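PDB 2OGG: HTH-type transcriptional regulator TreR, which represses the trehalose utilisation operon trePA by acting as a DNA-binding regulator, and is able to bind trehalose-6-phosphate. Local coordinates for residues A[37-42]-A[55-60]; A[48-53]-A[106-111]; A[113-118]-A[136-141]; A[117-122]-A[130-135]. All coordinates share one frame; numbering follows the deposited sequence.

In the fold
All four contacts belong to the UTRA effector-binding domain, and each uses its six-stranded antiparallel sheet. Contact 1 joins strands 37-46 and 49-59. Contact 2 ties the start of strand 49-59 to the loop after helix 101-106. Contacts 3 and 4 lie on one hairpin, strands 114-124 and 129-138, and share Val117 and Val118. The centres of contacts 1 and 4 are about 10 Å apart, as are those of 2 and 3, whereas contacts 1 and 2 are about 21 Å apart. Along the chain, contacts 1 and 2 cross, and both close before 3 and 4 open. Strand 129-138 pairs with strand 49-59, so the two hairpins form the continuous middle of the domain's sheet.

Contact 1: A[37-42]-A[55-60]; sequences IWEVIR and KDYFFR. With SO4 (sulfate ion), chain C.
Arg42 and Asp56 form a salt bridge beside a sulfate ion. Arg42 NH2 lies 3.2 Å from Asp56 OD2, which it meets on the anti side, 32° out of the carboxylate plane. The same NH2 and its neighbour NH1 both donate to one sulfate oxygen, with Arg42 NH1 to sulfate O4 at 2.8 Å. A water accepts from Arg42 NE. Ser74, Arg44 and the backbone N of Ile75 and Tyr76 also hold the sulfate. It probably comes from the crystallisation liquor, but its site could suit the phosphate of trehalose-6-phosphate. Asp56 OD1 is taken by Thr133 and Gln131.

Phe58 CG is flanked by both the backbone N and the carbonyl carbon (chi1 51°), and Trp38 CB lies over one face of the Phe58 ring, 4.0 Å from its centroid. The Trp38 and Phe58 rings meet obliquely, with planes 42° apart. On the other face of the sheet, Tyr57 OH donates to Glu39 OE2 in a very short bond of 2.5 Å, and OE2 sits at the edge of the tyrosine ring. Farther along, Ile37 CD1 sits over the Phe59 ring, 3.6 Å from Phe59 CD1.

Strand 11-19 pairs with 37-42 on its other edge. Helix 23-29 packs on the face of Ile37, Tyr57 and Phe59, and helix 75-83 on that of Val40 and Asp56.

Contact 2: A[48-53]-A[106-111]; sequences GEHVIL and LLDLRG
His50 and Asp108 are joined by two hydrogen bonds. His50 N donates to Asp108 OD2 at 2.7 Å, reaching the oxygen from above the carboxylate plane, 46° out of it. In return, Asp108 N donates to His50 O at 2.9 Å. Asp108 CG is anti to its carbonyl carbon (chi1 -47°), which puts it beside the Asp108 N that makes the second bond. A side-chain acceptor and a backbone donor of one residue thus grip both polar backbone atoms of His50. Asp108 OD2 also lies close to Glu49 CA, at 3.2 Å.

Leu107 packs alongside. Its CB lies 3.3 Å from His50 O, and Leu107 CD2 reaches to 3.4 Å from Ile52 O. Next to it, Leu53 CD1 meets Leu106 CD1 at 3.9 Å. Residues 49-53 open the second strand of the beta hairpin 37-46/49-59, and the loop from helix 101-106 to strand 114-124 packs against that start.

At the outer end, Glu49 OE2 and Arg110 NH2 form a salt bridge of 3.4 Å. Their side chains cross at about a right angle, the carboxylate and guanidinium planes being 87° apart.

Arg138 lies behind both acids: it forms a salt bridge with Glu49 OE1 and a hydrogen bond with Asp108 O. Ser43 OG bonds His50 ND1.

Contact 3: A[113-118]-A[136-141]; sequences DHMVVV and RHRLDK
Val117 CG2 lies over one face of the Arg136 guanidinium, 3.6 Å above its plane and toward the rim, nearest to NH1. The valine runs alongside the arginine. A kink at chi3 (63°) swings Arg136 NE out of line with the chain. Around this cation stand the acids Glu134 and Glu97, in salt bridges with NH1, and Asp103, in one with NE. These probably keep the buried charge balanced. At the edge of the His137 ring, in its plane, lies Val116 O. Val118 CG2 approaches the ring obliquely, 4.2 Å from His137 CE1, and Phe142 meets it edge-to-face.

The backbones pair as an antiparallel hairpin, strands 114-124 and 129-138, within the UTRA sheet. Val116 and His137 are a hydrogen-bonded pair: His137 N donates to Val116 O at 2.7 Å, nearly straight, and Val116 N to His137 O at 2.8 Å.

Towards the open end of the hairpin, Met115, a selenomethionine, folds back (chi3 82° places CE), and its CE comes 3.3 Å from Arg138 CA. Arg138 grips Asp140 side-on. Its NE bonds Asp140 OD1 at 3.0 Å, and its NH2 bonds the other oxygen, OD2. Both His114 and Leu139 pack on the second subunit, His114 on its Leu139 and Leu139 on its His114.

Contact 4: A[117-122]-A[130-135]; sequences VVRNYV and FQYTES
Tyr132 OH is gripped by Arg119 on the facing strand and by Glu134 on its own. Arg119 NE donates to Tyr132 OH at 3.2 Å, and the hydroxyl donates to Glu134 OE1 at 2.9 Å, on the anti side of that oxygen. The guanidinium lies nearly coplanar with the tyrosine ring, the planes being 24° apart. Arg119 runs straight out beside the tyrosine, NE anti to CB (chi3 -179°), which brings NE to the hydroxyl. Its NH1 makes a salt bridge with Glu97.

Tyr121 lies beside Tyr132 and points the same way. The rings meet obliquely, their planes 44° apart, with Tyr121 CE1 3.3 Å from Tyr132 CD1. Gln28 of helix 23-29 takes Tyr121 OH, and the same helix packs on Tyr132. On the other face, Asp54 binds Ser135 OG.

Paired backbone bonds join Val118 with Ser135 and Asn120 with Thr133. At the far end, Val122 N donates to Gln131 O at 3.1 Å. Phe130 N donates to Val122 O at 2.9 Å, and Gln131 N reaches that oxygen only weakly. Two residues thus face one, a classic beta bulge near the turn of an antiparallel hairpin in the UTRA sheet.

Contact 1: A[37-42]-A[55-60]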
# COMPACT_ATOMS: atom_id res chain seq x y z
N ILE A 37 9.76 8.55 -27.81
CA ILE A 37 9.78 7.61 -26.71
C ILE A 37 11.17 7.02 -26.60
O ILE A 37 11.77 6.65 -27.60
CB ILE A 37 8.78 6.43 -26.99
CG1 ILE A 37 7.34 6.95 -27.04
CG2 ILE A 37 8.90 5.35 -25.94
CD1 ILE A 37 6.93 7.63 -25.77
N TRP A 38 11.70 6.94 -25.38
CA TRP A 38 12.98 6.30 -25.16
C TRP A 38 12.66 4.83 -25.00
O TRP A 38 11.61 4.51 -24.44
CB TRP A 38 13.56 6.80 -23.84
CG TRP A 38 14.07 8.18 -23.87
CD1 TRP A 38 13.61 9.24 -23.15
CD2 TRP A 38 15.27 8.62 -24.51
NE1 TRP A 38 14.45 10.33 -23.30
CE2 TRP A 38 15.51 9.96 -24.08
CE3 TRP A 38 16.26 7.98 -25.26
CZ2 TRP A 38 16.64 10.66 -24.46
CZ3 TRP A 38 17.40 8.69 -25.62
CH2 TRP A 38 17.57 10.01 -25.24
N GLU A 39 13.42 3.95 -25.66
CA GLU A 39 13.31 2.52 -25.41
C GLU A 39 14.63 1.98 -24.88
O GLU A 39 15.68 2.24 -25.45
CB GLU A 39 12.95 1.78 -26.68
CG GLU A 39 13.44 0.32 -26.69
CD GLU A 39 12.90 -0.49 -27.88
OE1 GLU A 39 13.27 -0.18 -29.04
OE2 GLU A 39 12.08 -1.42 -27.67
N VAL A 40 14.60 1.28 -23.75
CA VAL A 40 15.83 0.65 -23.24
C VAL A 40 15.56 -0.83 -22.98
O VAL A 40 14.56 -1.19 -22.33
CB VAL A 40 16.29 1.27 -21.93
CG1 VAL A 40 17.66 0.71 -21.51
CG2 VAL A 40 16.30 2.80 -22.03
N ILE A 41 16.34 -1.69 -23.62
CA ILE A 41 16.20 -3.11 -23.38
C ILE A 41 17.49 -3.67 -22.80
O ILE A 41 18.57 -3.59 -23.41
CB ILE A 41 15.76 -3.84 -24.65
CG1 ILE A 41 14.33 -3.45 -25.02
CG2 ILE A 41 15.88 -5.35 -24.49
CD1 ILE A 41 13.92 -3.98 -26.37
N ARG A 42 17.38 -4.25 -21.61
CA ARG A 42 18.55 -4.74 -20.87
C ARG A 42 18.36 -6.16 -20.42
O ARG A 42 17.25 -6.54 -20.04
CB ARG A 42 18.75 -3.90 -19.62
CG ARG A 42 19.15 -2.50 -19.93
CD ARG A 42 19.18 -1.62 -18.70
NE ARG A 42 17.85 -1.32 -18.17
CZ ARG A 42 17.66 -0.84 -16.94
NH1 ARG A 42 18.69 -0.75 -16.09
NH2 ARG A 42 16.43 -0.65 -16.48
N LYS A 55 12.60 -4.35 -20.09
CA LYS A 55 12.28 -3.38 -21.15
C LYS A 55 11.63 -2.12 -20.57
O LYS A 55 10.66 -2.21 -19.82
CB LYS A 55 11.38 -4.05 -22.19
CG LYS A 55 12.04 -5.28 -22.80
CD LYS A 55 11.07 -6.23 -23.49
CE LYS A 55 10.58 -5.64 -24.80
NZ LYS A 55 9.94 -6.64 -25.68
N ASP A 56 12.30 -0.98 -20.69
CA ASP A 56 11.68 0.27 -20.26
C ASP A 56 11.32 1.12 -21.46
O ASP A 56 12.18 1.35 -22.30
CB ASP A 56 12.61 1.05 -19.32
CG ASP A 56 12.55 0.56 -17.87
OD1 ASP A 56 11.63 1.02 -17.15
OD2 ASP A 56 13.43 -0.25 -17.42
N TYR A 57 10.24 1.89 -21.31
CA TYR A 57 9.75 2.83 -22.32
C TYR A 57 9.15 4.05 -21.61
O TYR A 57 8.20 3.90 -20.84
CB TYR A 57 8.64 2.16 -23.13
CG TYR A 57 9.11 0.96 -23.92
CD1 TYR A 57 9.62 1.11 -25.21
CD2 TYR A 57 8.98 -0.32 -23.41
CE1 TYR A 57 10.04 0.02 -25.92
CE2 TYR A 57 9.53 -1.37 -24.04
CZ TYR A 57 9.98 -1.22 -25.34
OH TYR A 57 10.46 -2.32 -26.02
N PHE A 58 9.64 5.25 -21.89
CA PHE A 58 9.08 6.45 -21.31
C PHE A 58 9.26 7.66 -22.22
O PHE A 58 10.01 7.59 -23.20
CB PHE A 58 9.65 6.70 -19.93
CG PHE A 58 11.14 6.67 -19.89
CD1 PHE A 58 11.80 5.48 -19.78
CD2 PHE A 58 11.87 7.81 -20.14
CE1 PHE A 58 13.18 5.44 -19.80
CE2 PHE A 58 13.25 7.78 -20.13
CZ PHE A 58 13.91 6.60 -19.93
N PHE A 59 8.43 8.69 -22.01
CA PHE A 59 8.39 9.82 -22.95
C PHE A 59 9.61 10.73 -22.75
O PHE A 59 9.77 11.36 -21.68
CB PHE A 59 7.13 10.67 -22.77
CG PHE A 59 5.86 9.98 -23.13
CD1 PHE A 59 5.12 10.40 -24.23
CD2 PHE A 59 5.27 9.08 -22.25
CE1 PHE A 59 3.87 9.88 -24.49
CE2 PHE A 59 4.07 8.45 -22.57
CZ PHE A 59 3.33 8.91 -23.65
N ARG A 60 10.20 11.08 -23.88
CA ARG A 60 11.28 12.01 -23.85
C ARG A 60 10.80 13.38 -23.37
O ARG A 60 11.56 14.13 -22.79
CB ARG A 60 11.90 12.13 -25.22
CG ARG A 60 12.76 13.37 -25.39
CD ARG A 60 12.76 13.76 -26.83
NE ARG A 60 13.27 15.10 -26.98
CZ ARG A 60 12.60 16.19 -26.63
NH1 ARG A 60 11.32 16.12 -26.29
NH2 ARG A 60 13.19 17.37 -26.79
S SO4 C . 16.51 0.12 -12.81
O1 SO4 C . 15.12 0.27 -13.22
O2 SO4 C . 16.83 0.97 -11.69
O3 SO4 C . 16.80 -1.23 -12.34
O4 SO4 C . 17.30 0.48 -13.97
O HOH W 1 15.49 -1.54 -19.22

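Contact 2: A[48-53]-A[106-111]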
# COMPACT_ATOMS: atom_id res chain seq x y z
N GLY A 48 26.26 -17.07 -13.03
CA GLY A 48 26.82 -16.44 -14.22
C GLY A 48 25.88 -16.47 -15.41
O GLY A 48 26.31 -16.73 -16.53
N GLU A 49 24.62 -16.14 -15.18
CA GLU A 49 23.62 -16.34 -16.21
C GLU A 49 22.80 -15.11 -16.46
O GLU A 49 22.46 -14.39 -15.53
CB GLU A 49 22.68 -17.48 -15.83
CG GLU A 49 23.38 -18.81 -15.65
CD GLU A 49 22.39 -19.94 -15.49
OE1 GLU A 49 21.59 -19.90 -14.53
OE2 GLU A 49 22.38 -20.86 -16.34
N HIS A 50 22.39 -14.94 -17.72
CA HIS A 50 21.43 -13.89 -18.10
C HIS A 50 20.03 -14.42 -17.88
O HIS A 50 19.59 -15.37 -18.56
CB HIS A 50 21.61 -13.52 -19.57
CG HIS A 50 22.93 -12.90 -19.87
ND1 HIS A 50 23.17 -11.55 -19.70
CD2 HIS A 50 24.10 -13.44 -20.29
CE1 HIS A 50 24.43 -11.29 -20.02
NE2 HIS A 50 25.01 -12.42 -20.38
N VAL A 51 19.31 -13.81 -16.95
CA VAL A 51 18.08 -14.41 -16.50
C VAL A 51 16.85 -13.52 -16.45
O VAL A 51 15.74 -14.02 -16.29
CB VAL A 51 18.28 -15.13 -15.18
CG1 VAL A 51 19.34 -16.18 -15.34
CG2 VAL A 51 18.68 -14.15 -14.12
N ILE A 52 17.06 -12.20 -16.48
CA ILE A 52 15.96 -11.25 -16.53
C ILE A 52 16.10 -10.36 -17.76
O ILE A 52 17.20 -9.89 -18.08
CB ILE A 52 15.90 -10.37 -15.27
CG1 ILE A 52 15.63 -11.24 -14.04
CG2 ILE A 52 14.75 -9.34 -15.38
CD1 ILE A 52 16.45 -10.85 -12.83
N LEU A 53 14.99 -10.06 -18.42
CA LEU A 53 15.05 -9.11 -19.51
C LEU A 53 14.18 -7.93 -19.16
O LEU A 53 13.03 -8.10 -18.78
CB LEU A 53 14.60 -9.74 -20.82
CG LEU A 53 14.81 -8.75 -21.96
CD1 LEU A 53 16.27 -8.73 -22.37
CD2 LEU A 53 13.85 -8.99 -23.15
N LEU A 106 18.52 -13.54 -26.01
CA LEU A 106 19.21 -12.72 -25.04
C LEU A 106 19.42 -13.36 -23.67
O LEU A 106 20.28 -12.92 -22.91
CB LEU A 106 18.52 -11.34 -24.91
CG LEU A 106 18.23 -10.59 -26.22
CD1 LEU A 106 17.64 -9.22 -25.96
CD2 LEU A 106 19.48 -10.46 -27.09
N LEU A 107 18.62 -14.36 -23.30
CA LEU A 107 18.79 -14.97 -21.98
C LEU A 107 19.19 -16.44 -22.05
O LEU A 107 18.97 -17.10 -23.06
CB LEU A 107 17.53 -14.83 -21.11
CG LEU A 107 16.85 -13.46 -21.02
CD1 LEU A 107 15.47 -13.62 -20.39
CD2 LEU A 107 17.69 -12.45 -20.22
N ASP A 108 19.85 -16.92 -21.01
CA ASP A 108 20.17 -18.34 -20.92
C ASP A 108 18.94 -19.08 -20.38
O ASP A 108 18.74 -19.17 -19.18
CB ASP A 108 21.38 -18.54 -19.99
CG ASP A 108 22.52 -17.57 -20.28
OD1 ASP A 108 22.89 -17.40 -21.46
OD2 ASP A 108 23.11 -17.02 -19.32
N LEU A 109 18.11 -19.59 -21.28
CA LEU A 109 16.85 -20.19 -20.86
C LEU A 109 16.84 -21.69 -20.61
O LEU A 109 15.82 -22.24 -20.20
CB LEU A 109 15.70 -19.76 -21.78
CG LEU A 109 15.36 -18.27 -21.65
CD1 LEU A 109 14.41 -17.83 -22.73
CD2 LEU A 109 14.78 -17.91 -20.26
N ARG A 110 18.02 -22.31 -20.66
CA ARG A 110 18.13 -23.74 -20.37
C ARG A 110 16.99 -24.54 -21.01
O ARG A 110 16.69 -24.38 -22.20
CB ARG A 110 18.08 -23.99 -18.86
CG ARG A 110 19.19 -23.37 -18.02
CD ARG A 110 18.96 -23.73 -16.55
NE ARG A 110 19.98 -23.22 -15.64
CZ ARG A 110 20.86 -23.98 -15.00
NH1 ARG A 110 20.87 -25.30 -15.19
NH2 ARG A 110 21.73 -23.43 -14.16
N GLY A 111 16.37 -25.40 -20.20
CA GLY A 111 15.15 -26.10 -20.60
C GLY A 111 13.93 -25.42 -19.99
O GLY A 111 13.18 -26.04 -19.24

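Contact 3: A[113-118]-A[136-141]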
# COMPACT_ATOMS: atom_id res chain seq x y z
N ASP A 113 10.46 -23.03 -20.58
CA ASP A 113 9.46 -22.74 -21.61
C ASP A 113 8.65 -21.47 -21.31
O ASP A 113 7.97 -20.97 -22.20
CB ASP A 113 8.50 -23.91 -21.77
CG ASP A 113 9.12 -25.10 -22.49
OD1 ASP A 113 9.81 -24.88 -23.52
OD2 ASP A 113 8.84 -26.25 -22.09
N HIS A 114 8.58 -21.09 -20.03
CA HIS A 114 7.81 -19.90 -19.61
C HIS A 114 8.61 -18.88 -18.82
O HIS A 114 9.73 -19.18 -18.37
CB HIS A 114 6.55 -20.28 -18.81
CG HIS A 114 5.58 -21.10 -19.59
ND1 HIS A 114 5.73 -22.47 -19.77
CD2 HIS A 114 4.42 -20.77 -20.21
CE1 HIS A 114 4.74 -22.92 -20.51
NE2 HIS A 114 3.93 -21.92 -20.78
N MSE A 115 8.00 -17.72 -18.61
CA MSE A 115 8.60 -16.59 -17.93
C MSE A 115 7.59 -16.03 -16.95
O MSE A 115 6.38 -16.14 -17.17
CB MSE A 115 8.90 -15.48 -18.93
CG MSE A 115 9.71 -15.90 -20.13
SE MSE A 115 11.64 -15.65 -19.95
CE MSE A 115 12.04 -17.25 -18.96
N VAL A 116 8.07 -15.39 -15.90
CA VAL A 116 7.22 -14.55 -15.08
C VAL A 116 7.40 -13.11 -15.60
O VAL A 116 8.53 -12.71 -15.89
CB VAL A 116 7.56 -14.69 -13.58
CG1 VAL A 116 6.71 -13.70 -12.72
CG2 VAL A 116 7.29 -16.08 -13.12
N VAL A 117 6.30 -12.49 -16.02
CA VAL A 117 6.35 -11.16 -16.60
C VAL A 117 5.69 -10.11 -15.72
O VAL A 117 4.48 -10.14 -15.48
CB VAL A 117 5.70 -11.07 -17.99
CG1 VAL A 117 5.82 -9.64 -18.52
CG2 VAL A 117 6.35 -12.05 -18.95
N VAL A 118 6.51 -9.21 -15.19
CA VAL A 118 6.01 -8.09 -14.39
C VAL A 118 5.89 -6.83 -15.24
O VAL A 118 6.87 -6.37 -15.86
CB VAL A 118 6.93 -7.80 -13.20
CG1 VAL A 118 6.33 -6.69 -12.36
CG2 VAL A 118 7.13 -9.08 -12.36
N ARG A 136 10.93 -9.38 -17.57
CA ARG A 136 10.69 -10.80 -17.84
C ARG A 136 11.70 -11.69 -17.12
O ARG A 136 12.91 -11.60 -17.38
CB ARG A 136 10.75 -11.04 -19.35
CG ARG A 136 9.93 -10.02 -20.12
CD ARG A 136 9.94 -10.27 -21.63
NE ARG A 136 9.35 -11.55 -22.00
CZ ARG A 136 8.06 -11.73 -22.29
NH1 ARG A 136 7.22 -10.70 -22.22
NH2 ARG A 136 7.61 -12.93 -22.66
N HIS A 137 11.21 -12.52 -16.19
CA HIS A 137 12.07 -13.41 -15.42
C HIS A 137 11.94 -14.85 -15.82
O HIS A 137 10.83 -15.37 -15.90
CB HIS A 137 11.71 -13.34 -13.95
CG HIS A 137 11.79 -11.97 -13.37
ND1 HIS A 137 10.86 -10.99 -13.64
CD2 HIS A 137 12.67 -11.43 -12.49
CE1 HIS A 137 11.17 -9.89 -12.97
NE2 HIS A 137 12.25 -10.14 -12.25
N ARG A 138 13.07 -15.55 -15.86
CA ARG A 138 13.08 -16.99 -15.82
C ARG A 138 12.45 -17.48 -14.50
O ARG A 138 12.67 -16.90 -13.44
CB ARG A 138 14.52 -17.46 -15.90
CG ARG A 138 14.69 -18.84 -16.53
CD ARG A 138 16.16 -19.08 -16.76
NE ARG A 138 16.87 -19.42 -15.53
CZ ARG A 138 18.13 -19.85 -15.49
NH1 ARG A 138 18.83 -19.98 -16.62
NH2 ARG A 138 18.71 -20.10 -14.33
N LEU A 139 11.70 -18.57 -14.56
CA LEU A 139 10.85 -18.95 -13.44
C LEU A 139 11.56 -19.06 -12.11
O LEU A 139 11.03 -18.66 -11.09
CB LEU A 139 10.10 -20.25 -13.75
CG LEU A 139 8.91 -20.04 -14.67
CD1 LEU A 139 9.43 -19.63 -16.02
CD2 LEU A 139 8.09 -21.31 -14.78
N ASP A 140 12.71 -19.72 -12.09
CA ASP A 140 13.46 -19.90 -10.85
C ASP A 140 14.03 -18.60 -10.27
O ASP A 140 14.65 -18.62 -9.22
CB ASP A 140 14.58 -20.93 -11.03
CG ASP A 140 15.66 -20.46 -11.99
OD1 ASP A 140 15.32 -19.88 -13.05
OD2 ASP A 140 16.86 -20.63 -11.67
N LYS A 141 13.96 -17.50 -11.02
CA LYS A 141 14.63 -16.26 -10.62
C LYS A 141 13.62 -15.15 -10.34
O LYS A 141 13.82 -14.00 -10.71
CB LYS A 141 15.62 -15.80 -11.70
CG LYS A 141 16.83 -16.70 -11.86
CD LYS A 141 17.62 -16.79 -10.57
CE LYS A 141 18.68 -17.86 -10.66
NZ LYS A 141 19.70 -17.66 -9.61

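Contact 4: A[117-122]-A[130-135]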
# COMPACT_ATOMS: atom_id res chain seq x y z
N VAL A 117 6.30 -12.49 -16.02
CA VAL A 117 6.35 -11.16 -16.60
C VAL A 117 5.69 -10.11 -15.72
O VAL A 117 4.48 -10.14 -15.48
CB VAL A 117 5.70 -11.07 -17.99
CG1 VAL A 117 5.82 -9.64 -18.52
CG2 VAL A 117 6.35 -12.05 -18.95
N VAL A 118 6.51 -9.21 -15.19
CA VAL A 118 6.01 -8.09 -14.39
C VAL A 118 5.89 -6.83 -15.24
O VAL A 118 6.87 -6.37 -15.86
CB VAL A 118 6.93 -7.80 -13.20
CG1 VAL A 118 6.33 -6.69 -12.36
CG2 VAL A 118 7.13 -9.08 -12.36
N ARG A 119 4.67 -6.33 -15.34
CA ARG A 119 4.40 -5.09 -16.06
C ARG A 119 3.99 -4.00 -15.10
O ARG A 119 3.04 -4.16 -14.35
CB ARG A 119 3.31 -5.29 -17.08
CG ARG A 119 3.79 -6.00 -18.32
CD ARG A 119 2.64 -6.15 -19.29
NE ARG A 119 3.04 -6.84 -20.50
CZ ARG A 119 2.89 -8.14 -20.71
NH1 ARG A 119 2.52 -8.96 -19.72
NH2 ARG A 119 3.31 -8.65 -21.84
N ASN A 120 4.53 -2.82 -15.34
CA ASN A 120 4.37 -1.73 -14.41
C ASN A 120 4.12 -0.43 -15.18
O ASN A 120 4.80 -0.14 -16.16
CB ASN A 120 5.65 -1.65 -13.60
CG ASN A 120 5.54 -0.74 -12.45
OD1 ASN A 120 4.48 -0.59 -11.86
ND2 ASN A 120 6.68 -0.25 -12.00
N TYR A 121 3.04 0.24 -14.84
CA TYR A 121 2.64 1.48 -15.50
C TYR A 121 2.71 2.63 -14.51
O TYR A 121 2.01 2.62 -13.50
CB TYR A 121 1.21 1.32 -15.99
CG TYR A 121 1.04 0.14 -16.91
CD1 TYR A 121 1.00 0.30 -18.29
CD2 TYR A 121 0.89 -1.15 -16.39
CE1 TYR A 121 0.88 -0.79 -19.14
CE2 TYR A 121 0.68 -2.24 -17.23
CZ TYR A 121 0.75 -2.06 -18.61
OH TYR A 121 0.54 -3.12 -19.46
N VAL A 122 3.55 3.62 -14.78
CA VAL A 122 3.78 4.71 -13.84
C VAL A 122 3.10 5.99 -14.33
O VAL A 122 3.07 6.23 -15.53
CB VAL A 122 5.28 4.94 -13.68
CG1 VAL A 122 5.60 5.80 -12.48
CG2 VAL A 122 5.97 3.62 -13.58
N PHE A 130 3.03 7.85 -17.97
CA PHE A 130 4.30 8.43 -18.38
C PHE A 130 5.37 7.39 -18.69
O PHE A 130 6.28 7.66 -19.46
CB PHE A 130 4.77 9.37 -17.28
CG PHE A 130 6.24 9.36 -17.08
CD1 PHE A 130 7.09 10.06 -17.94
CD2 PHE A 130 6.79 8.68 -16.02
CE1 PHE A 130 8.47 10.01 -17.79
CE2 PHE A 130 8.17 8.68 -15.82
CZ PHE A 130 9.01 9.34 -16.73
N GLN A 131 5.30 6.22 -18.04
CA GLN A 131 6.30 5.16 -18.23
C GLN A 131 5.71 3.75 -18.28
O GLN A 131 4.74 3.44 -17.59
CB GLN A 131 7.32 5.22 -17.12
CG GLN A 131 8.27 4.03 -17.09
CD GLN A 131 9.29 4.19 -16.01
OE1 GLN A 131 9.21 5.15 -15.24
NE2 GLN A 131 10.35 3.39 -16.07
N TYR A 132 6.34 2.86 -19.04
CA TYR A 132 5.92 1.48 -19.06
C TYR A 132 7.12 0.55 -18.99
O TYR A 132 8.06 0.69 -19.76
CB TYR A 132 5.05 1.19 -20.27
CG TYR A 132 4.97 -0.29 -20.62
CD1 TYR A 132 4.06 -1.14 -20.00
CD2 TYR A 132 5.74 -0.82 -21.63
CE1 TYR A 132 4.04 -2.50 -20.27
CE2 TYR A 132 5.69 -2.18 -21.96
CZ TYR A 132 4.86 -3.02 -21.27
OH TYR A 132 4.79 -4.37 -21.64
N THR A 133 7.09 -0.40 -18.05
CA THR A 133 8.17 -1.34 -17.85
C THR A 133 7.66 -2.77 -17.95
O THR A 133 6.52 -3.05 -17.60
CB THR A 133 8.82 -1.11 -16.49
OG1 THR A 133 9.18 0.27 -16.40
CG2 THR A 133 10.09 -1.94 -16.33
N GLU A 134 8.44 -3.60 -18.60
CA GLU A 134 8.10 -5.01 -18.80
C GLU A 134 9.33 -5.83 -18.41
O GLU A 134 10.40 -5.64 -18.99
CB GLU A 134 7.75 -5.31 -20.25
CG GLU A 134 7.48 -6.78 -20.46
CD GLU A 134 7.25 -7.17 -21.91
OE1 GLU A 134 6.58 -6.42 -22.64
OE2 GLU A 134 7.62 -8.32 -22.26
N SER A 135 9.23 -6.53 -17.29
CA SER A 135 10.38 -7.21 -16.70
C SER A 135 10.14 -8.70 -16.76
O SER A 135 9.15 -9.19 -16.22
CB SER A 135 10.52 -6.77 -15.25
OG SER A 135 11.81 -7.08 -14.76